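Local atomic coordinates of glycosyl hydrolase family 26 (Bacteroides ovatus, PDB entry 4ZXO), a protein that probably hydrolyses internal beta-1,4-mannosidic linkages of galactomannan, as a family 26 beta-mannanase with a TIM-barrel fold. Residues 86-91 and 96-101; 145-150 and 154-159. All coordinates share one frame; numbering follows the deposited sequence.

Contact 1: 86-91 and 96-101; sequences EYIIEQ and GMISLS
I88 and I98 form the centre of this helix-on-strand contact, part of a beta-alpha-beta unit of the TIM barrel. Helix 81-93 runs back along the outside of strand 97-101. The axes of the short segments are 8.4 Å apart at their closest. Their directions differ by 149°. The two isoleucines meet at a slant. I88 CG1 lies 3.8 Å from I98 CG2, and I88 CG2 sits near I98 CG1. I98 CD1 touches the helix backbone, 3.7 Å from I88 O. Farther along the strand, I88 and L100 meet tip to tip, with I88 CD1 4.0 Å from L100 CD2. F145 of helix 132-147 also packs on I88.

Q91 closes the other end. Its CG is anti to the backbone N (chi1 173°), and the chain then bends at chi2 (71°). This carries the amide past G96 to the strand backbone. Q91 CG also packs on I98 CD1. Q91 NE2 gives a weak bond to M97 O, 3.3 Å away, and a further bond to P58 O, and Q91 OE1 accepts from R94. The buried amide is thus held at both its N and its O. A CB on G96 would run into Q91 NE2. The backbones join directly here: G96 N donates to Q91 O over 2.9 Å.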
ATOM      1  N   GLU A  86      13.758  -7.880  -7.758  1.00 10.56           N
ATOM      2  CA  GLU A  86      14.839  -8.190  -6.815  1.00 11.74           C
ATOM      3  C   GLU A  86      14.537  -7.721  -5.406  1.00 11.89           C
ATOM      4  O   GLU A  86      14.718  -8.468  -4.445  1.00 12.56           O
ATOM      5  CB  GLU A  86      16.128  -7.521  -7.246  1.00 14.87           C
ATOM      6  CG  GLU A  86      16.883  -8.189  -8.285  1.00 18.91           C
ATOM      7  CD  GLU A  86      18.262  -7.523  -8.454  1.00 20.66           C
ATOM      8  OE1 GLU A  86      18.428  -6.346  -8.060  1.00 21.39           O
ATOM      9  OE2 GLU A  86      19.195  -8.183  -8.929  1.00 21.47           O
ATOM     10  N   TYR A  87      14.039  -6.488  -5.280  1.00 10.64           N
ATOM     11  CA  TYR A  87      13.805  -5.936  -3.945  1.00 10.24           C
ATOM     12  C   TYR A  87      12.707  -6.717  -3.263  1.00 10.36           C
ATOM     13  O   TYR A  87      12.732  -6.908  -2.029  1.00 10.74           O
ATOM     14  CB  TYR A  87      13.439  -4.453  -3.966  1.00 11.04           C
ATOM     15  CG  TYR A  87      14.434  -3.610  -4.710  1.00 11.29           C
ATOM     16  CD1 TYR A  87      15.796  -3.960  -4.761  1.00 12.39           C
ATOM     17  CD2 TYR A  87      14.018  -2.434  -5.386  1.00 11.34           C
ATOM     18  CE1 TYR A  87      16.703  -3.173  -5.486  1.00 12.08           C
ATOM     19  CE2 TYR A  87      14.927  -1.650  -6.101  1.00 10.99           C
ATOM     20  CZ  TYR A  87      16.260  -2.003  -6.129  1.00 11.49           C
ATOM     21  OH  TYR A  87      17.159  -1.234  -6.819  1.00 12.45           O
ATOM     22  N   ILE A  88      11.709  -7.106  -4.059  1.00  9.39           N
ATOM     23  CA  ILE A  88      10.600  -7.892  -3.509  1.00  9.34           C
ATOM     24  C   ILE A  88      11.076  -9.267  -3.022  1.00  9.29           C
ATOM     25  O   ILE A  88      10.715  -9.698  -1.903  1.00  9.77           O
ATOM     26  CB  ILE A  88       9.473  -8.006  -4.560  1.00  9.30           C
ATOM     27  CG1 ILE A  88       8.807  -6.622  -4.687  1.00  9.65           C
ATOM     28  CG2 ILE A  88       8.399  -9.063  -4.171  1.00 10.06           C
ATOM     29  CD1 ILE A  88       7.966  -6.464  -5.964  1.00 10.97           C
ATOM     30  N   ILE A  89      11.870  -9.956  -3.841  1.00 10.10           N
ATOM     31  CA  ILE A  89      12.429 -11.243  -3.450  1.00 11.81           C
ATOM     32  C   ILE A  89      13.258 -11.117  -2.175  1.00 12.76           C
ATOM     33  O   ILE A  89      13.158 -11.961  -1.275  1.00 13.99           O
ATOM     34  CB  ILE A  89      13.222 -11.801  -4.623  1.00 12.57           C
ATOM     35  CG1 ILE A  89      12.240 -12.275  -5.681  1.00 13.62           C
ATOM     36  CG2 ILE A  89      14.062 -12.980  -4.249  1.00 13.40           C
ATOM     37  CD1 ILE A  89      12.904 -12.495  -7.001  1.00 15.17           C
ATOM     38  N   GLU A  90      14.054 -10.057  -2.081  1.00 12.45           N
ATOM     39  CA  GLU A  90      14.888  -9.867  -0.901  1.00 12.89           C
ATOM     40  C   GLU A  90      14.089  -9.544   0.355  1.00 11.66           C
ATOM     41  O   GLU A  90      14.447  -9.998   1.448  1.00 12.98           O
ATOM     42  CB  GLU A  90      15.918  -8.763  -1.152  1.00 14.68           C
ATOM     43  CG  GLU A  90      16.841  -9.176  -2.272  1.00 17.95           C
ATOM     44  CD  GLU A  90      17.786  -8.083  -2.744  1.00 24.26           C
ATOM     45  OE1 GLU A  90      17.867  -6.990  -2.157  1.00 26.89           O
ATOM     46  OE2 GLU A  90      18.466  -8.326  -3.758  1.00 26.77           O
ATOM     47  N   GLN A  91      12.991  -8.791   0.216  1.00 10.76           N
ATOM     48  CA  GLN A  91      12.168  -8.481   1.373  1.00  9.95           C
ATOM     49  C   GLN A  91      11.474  -9.738   1.843  1.00 10.96           C
ATOM     50  O   GLN A  91      11.392  -9.978   3.055  1.00 11.33           O
ATOM     51  CB  GLN A  91      11.176  -7.356   1.023  1.00  9.13           C
ATOM     52  CG  GLN A  91      10.117  -7.056   2.134  1.00  8.43           C
ATOM     53  CD  GLN A  91      10.709  -6.367   3.369  1.00  8.90           C
ATOM     54  OE1 GLN A  91      11.931  -6.391   3.612  1.00  9.47           O
ATOM     55  NE2 GLN A  91       9.836  -5.736   4.148  1.00  7.58           N
ATOM     56  N   GLY A  96       9.962  -9.976   5.601  1.00 10.55           N
ATOM     57  CA  GLY A  96       9.037  -8.835   5.598  1.00  9.09           C
ATOM     58  C   GLY A  96       7.901  -8.996   4.607  1.00  9.29           C
ATOM     59  O   GLY A  96       7.868  -9.960   3.806  1.00 10.63           O
ATOM     60  N   MET A  97       6.995  -8.008   4.639  1.00  8.21           N
ATOM     61  CA  MET A  97       5.827  -7.978   3.770  1.00  7.13           C
ATOM     62  C   MET A  97       6.044  -7.028   2.592  1.00  6.66           C
ATOM     63  O   MET A  97       6.863  -6.067   2.708  1.00  7.99           O
ATOM     64  CB  MET A  97       4.572  -7.497   4.553  1.00  8.54           C
ATOM     65  CG  MET A  97       3.290  -7.874   3.864  1.00  9.54           C
ATOM     66  SD  MET A  97       1.877  -7.085   4.652  1.00 12.50           S
ATOM     67  CE  MET A  97       1.745  -5.578   3.657  1.00 11.79           C
ATOM     68  N   ILE A  98       5.331  -7.289   1.482  1.00  7.30           N
ATOM     69  CA  ILE A  98       5.344  -6.408   0.326  1.00  7.29           C
ATOM     70  C   ILE A  98       3.974  -5.924  -0.054  1.00  6.55           C
ATOM     71  O   ILE A  98       3.042  -6.684  -0.061  1.00  8.34           O
ATOM     72  CB  ILE A  98       5.977  -7.135  -0.909  1.00  7.86           C
ATOM     73  CG1 ILE A  98       7.423  -7.551  -0.633  1.00  9.00           C
ATOM     74  CG2 ILE A  98       5.881  -6.268  -2.213  1.00  7.86           C
ATOM     75  CD1 ILE A  98       7.582  -8.975  -0.098  1.00 10.18           C
ATOM     76  N   SER A  99       3.862  -4.626  -0.350  1.00  6.39           N
ATOM     77  CA  SER A  99       2.636  -4.101  -0.932  1.00  6.57           C
ATOM     78  C   SER A  99       2.951  -3.384  -2.234  1.00  6.96           C
ATOM     79  O   SER A  99       4.062  -2.858  -2.410  1.00  8.23           O
ATOM     80  CB  SER A  99       1.939  -3.139   0.045  1.00  6.26           C
ATOM     81  OG  SER A  99       0.701  -2.694  -0.521  1.00  8.34           O
ATOM     82  N   LEU A 100       2.029  -3.416  -3.187  1.00  5.97           N
ATOM     83  CA  LEU A 100       2.242  -2.731  -4.479  1.00  6.29           C
ATOM     84  C   LEU A 100       1.058  -1.828  -4.778  1.00  6.20           C
ATOM     85  O   LEU A 100      -0.103  -2.305  -4.700  1.00  7.58           O
ATOM     86  CB  LEU A 100       2.381  -3.748  -5.623  1.00  6.74           C
ATOM     87  CG  LEU A 100       3.621  -4.622  -5.439  1.00  8.03           C
ATOM     88  CD1 LEU A 100       3.558  -5.760  -6.472  1.00 10.18           C
ATOM     89  CD2 LEU A 100       4.916  -3.838  -5.658  1.00  8.94           C
ATOM     90  N   SER A 101       1.328  -0.571  -5.085  1.00  6.15           N
ATOM     91  CA  SER A 101       0.293   0.305  -5.592  1.00  6.07           C
ATOM     92  C   SER A 101       0.417   0.410  -7.115  1.00  6.84           C
ATOM     93  O   SER A 101       1.348  -0.151  -7.705  1.00  6.57           O
ATOM     94  CB  SER A 101       0.382   1.686  -4.933  1.00  7.59           C
ATOM     95  OG  SER A 101       1.722   2.127  -4.924  1.00  8.86           O
TER

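Contact 2: 145-150 and 154-159; sequences FLLSLK and GVLIPV
L149 and I157 carry the tightly packed part of this contact. I157 N donates to L149 O over 2.8 Å. The I157 side chain lies against the same peptide: CB is 3.6 Å from L149 O, and CD1 rests near K150 C. Its CG1 is anti to the carbonyl carbon (chi1 -67°), beside the backbone N and close to L149 O. L149 and V159 cross at about a right angle, with L149 CD1 3.8 Å from V159 CG2. I157 also packs on I98, I89 and Y92, so an alanine here would probably open a gap between the loop, helix 81-93 and strand 97-101.

The solvent side is more open, with K150 exposed and L156 partly so. L147 CD2 and L156 CD1 are 4.3 Å apart. The close point is L156 CD2, 3.4 Å from L147 O; this methyl also rests near K150 CG. The aliphatic part of K150 passes obliquely by L156, and K150 CD lies 3.6 Å from G154 O. The lysine's last torsion turns its end aside, and NZ makes a weak bond to L147 O. The arrangement is an inverse gamma turn centred on L149 with a single beta bridge between K150 and L156, closing an alpha-to-beta loop of a TIM barrel.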
ATOM      1  N   PHE A 145       3.540  -9.580 -14.068  1.00 12.93           N
ATOM      2  CA  PHE A 145       4.571  -9.173 -13.129  1.00 11.91           C
ATOM      3  C   PHE A 145       4.392  -9.889 -11.786  1.00 11.17           C
ATOM      4  O   PHE A 145       5.348 -10.401 -11.212  1.00 12.23           O
ATOM      5  CB  PHE A 145       4.572  -7.674 -12.923  1.00 11.91           C
ATOM      6  CG  PHE A 145       5.665  -7.239 -12.010  1.00 12.16           C
ATOM      7  CD1 PHE A 145       6.952  -7.132 -12.468  1.00 14.14           C
ATOM      8  CD2 PHE A 145       5.418  -6.948 -10.688  1.00 11.98           C
ATOM      9  CE1 PHE A 145       7.984  -6.731 -11.604  1.00 14.27           C
ATOM     10  CE2 PHE A 145       6.444  -6.540  -9.818  1.00 11.89           C
ATOM     11  CZ  PHE A 145       7.720  -6.447 -10.290  1.00 13.51           C
ATOM     12  N   LEU A 146       3.174  -9.920 -11.275  1.00 11.39           N
ATOM     13  CA  LEU A 146       2.914 -10.584  -9.998  1.00 11.09           C
ATOM     14  C   LEU A 146       3.319 -12.070 -10.007  1.00 12.20           C
ATOM     15  O   LEU A 146       3.811 -12.609  -9.011  1.00 12.78           O
ATOM     16  CB  LEU A 146       1.431 -10.440  -9.641  1.00 11.40           C
ATOM     17  CG  LEU A 146       1.017  -8.972  -9.346  1.00 11.75           C
ATOM     18  CD1 LEU A 146      -0.474  -8.853  -9.058  1.00 13.09           C
ATOM     19  CD2 LEU A 146       1.823  -8.341  -8.198  1.00 14.76           C
ATOM     20  N   LEU A 147       3.064 -12.726 -11.131  1.00 12.63           N
ATOM     21  CA  LEU A 147       3.418 -14.146 -11.255  1.00 13.82           C
ATOM     22  C   LEU A 147       4.940 -14.367 -11.315  1.00 14.07           C
ATOM     23  O   LEU A 147       5.430 -15.501 -11.158  1.00 16.39           O
ATOM     24  CB  LEU A 147       2.754 -14.730 -12.494  1.00 16.32           C
ATOM     25  CG  LEU A 147       1.242 -14.840 -12.309  1.00 19.18           C
ATOM     26  CD1 LEU A 147       0.554 -15.091 -13.642  1.00 20.48           C
ATOM     27  CD2 LEU A 147       0.961 -15.962 -11.338  1.00 19.53           C
ATOM     28  N   SER A 148       5.688 -13.320 -11.609  1.00 14.59           N
ATOM     29  CA  SER A 148       7.144 -13.427 -11.706  1.00 14.61           C
ATOM     30  C   SER A 148       7.806 -13.229 -10.341  1.00 14.65           C
ATOM     31  O   SER A 148       9.023 -13.437 -10.212  1.00 16.23           O
ATOM     32  CB  SER A 148       7.699 -12.385 -12.693  1.00 15.57           C
ATOM     33  OG  SER A 148       7.777 -11.084 -12.102  1.00 14.28           O
ATOM     34  N   LEU A 149       7.016 -12.858  -9.337  1.00 14.58           N
ATOM     35  CA  LEU A 149       7.544 -12.681  -7.995  1.00 14.24           C
ATOM     36  C   LEU A 149       7.652 -14.045  -7.302  1.00 15.15           C
ATOM     37  O   LEU A 149       6.700 -14.509  -6.656  1.00 15.31           O
ATOM     38  CB  LEU A 149       6.660 -11.718  -7.200  1.00 12.20           C
ATOM     39  CG  LEU A 149       6.476 -10.384  -7.902  1.00 11.68           C
ATOM     40  CD1 LEU A 149       5.523  -9.524  -7.057  1.00 12.40           C
ATOM     41  CD2 LEU A 149       7.777  -9.686  -8.073  1.00 11.22           C
ATOM     42  N   LYS A 150       8.787 -14.705  -7.520  1.00 16.41           N
ATOM     43  CA  LYS A 150       9.031 -16.069  -6.987  1.00 18.75           C
ATOM     44  C   LYS A 150      10.359 -16.143  -6.235  1.00 19.12           C
ATOM     45  O   LYS A 150      11.305 -15.463  -6.585  1.00 19.36           O
ATOM     46  CB  LYS A 150       9.066 -17.108  -8.119  1.00 22.14           C
ATOM     47  CG  LYS A 150       7.808 -17.238  -8.934  1.00 26.12           C
ATOM     48  CD  LYS A 150       7.821 -18.641  -9.590  1.00 28.99           C
ATOM     49  CE  LYS A 150       7.099 -18.698 -10.925  1.00 31.83           C
ATOM     50  NZ  LYS A 150       7.843 -17.900 -11.956  1.00 33.41           N
ATOM     51  N   GLY A 154      11.178 -21.238  -6.217  1.00 26.46           N
ATOM     52  CA  GLY A 154       9.981 -21.255  -7.028  1.00 25.54           C
ATOM     53  C   GLY A 154       8.683 -20.905  -6.316  1.00 24.82           C
ATOM     54  O   GLY A 154       7.615 -21.043  -6.902  1.00 25.61           O
ATOM     55  N   VAL A 155       8.749 -20.477  -5.055  1.00 22.73           N
ATOM     56  CA  VAL A 155       7.507 -20.180  -4.285  1.00 21.38           C
ATOM     57  C   VAL A 155       7.004 -18.784  -4.631  1.00 19.80           C
ATOM     58  O   VAL A 155       7.805 -17.843  -4.647  1.00 19.62           O
ATOM     59  CB  VAL A 155       7.771 -20.319  -2.771  1.00 21.88           C
ATOM     60  CG1 VAL A 155       6.521 -20.038  -1.945  1.00 21.70           C
ATOM     61  CG2 VAL A 155       8.260 -21.750  -2.480  1.00 23.47           C
ATOM     62  N   LEU A 156       5.725 -18.657  -4.983  1.00 17.39           N
ATOM     63  CA  LEU A 156       5.162 -17.325  -5.292  1.00 16.83           C
ATOM     64  C   LEU A 156       5.182 -16.458  -4.024  1.00 16.18           C
ATOM     65  O   LEU A 156       4.864 -16.912  -2.915  1.00 17.00           O
ATOM     66  CB  LEU A 156       3.715 -17.418  -5.835  1.00 17.59           C
ATOM     67  CG  LEU A 156       3.446 -17.793  -7.323  1.00 19.21           C
ATOM     68  CD1 LEU A 156       1.936 -17.870  -7.660  1.00 20.96           C
ATOM     69  CD2 LEU A 156       4.014 -16.814  -8.315  1.00 19.20           C
ATOM     70  N   ILE A 157       5.568 -15.206  -4.189  1.00 13.00           N
ATOM     71  CA  ILE A 157       5.672 -14.289  -3.027  1.00 11.43           C
ATOM     72  C   ILE A 157       4.360 -13.561  -2.878  1.00 10.59           C
ATOM     73  O   ILE A 157       3.905 -12.881  -3.831  1.00 10.53           O
ATOM     74  CB  ILE A 157       6.826 -13.338  -3.242  1.00 12.16           C
ATOM     75  CG1 ILE A 157       8.136 -14.163  -3.192  1.00 14.05           C
ATOM     76  CG2 ILE A 157       6.801 -12.207  -2.189  1.00 12.54           C
ATOM     77  CD1 ILE A 157       9.313 -13.386  -3.751  1.00 15.34           C
ATOM     78  N   PRO A 158       3.727 -13.674  -1.684  1.00 10.23           N
ATOM     79  CA  PRO A 158       2.464 -12.955  -1.454  1.00  9.96           C
ATOM     80  C   PRO A 158       2.706 -11.447  -1.516  1.00  9.97           C
ATOM     81  O   PRO A 158       3.753 -10.946  -1.095  1.00 11.09           O
ATOM     82  CB  PRO A 158       2.033 -13.378  -0.034  1.00  9.77           C
ATOM     83  CG  PRO A 158       2.749 -14.661   0.197  1.00 10.39           C
ATOM     84  CD  PRO A 158       4.106 -14.466  -0.506  1.00 10.25           C
ATOM     85  N   VAL A 159       1.744 -10.731  -2.058  1.00  8.85           N
ATOM     86  CA  VAL A 159       1.784  -9.259  -2.126  1.00  9.42           C
ATOM     87  C   VAL A 159       0.421  -8.694  -1.763  1.00  8.75           C
ATOM     88  O   VAL A 159      -0.602  -9.285  -2.092  1.00 10.00           O
ATOM     89  CB  VAL A 159       2.168  -8.798  -3.592  1.00 12.17           C
ATOM     90  CG1 VAL A 159       1.811  -7.333  -3.880  1.00 16.71           C
ATOM     91  CG2 VAL A 159       3.638  -9.134  -3.806  1.00 11.36           C
TER

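From the N terminus, strand 60-64 leads to helix 81-93, whose 86-91 part forms contact 1 with strand 97-101. That contact closes the short turn after the helix. The chain then runs through helix 132-147 to contact 2, which closes the loop before strand 159-162. The two contacts are in series and neither nest nor cross. Their centres are about 10 Å apart, and they share a packed boundary. L100 CD1 meets both L146 CD2 and V159 CG1, while I89 CD1 packs against K150 O. Strands 97-101 and 159-162 are parallel neighbours, so the pair ties successive strands and their outer helices together in the barrel wall.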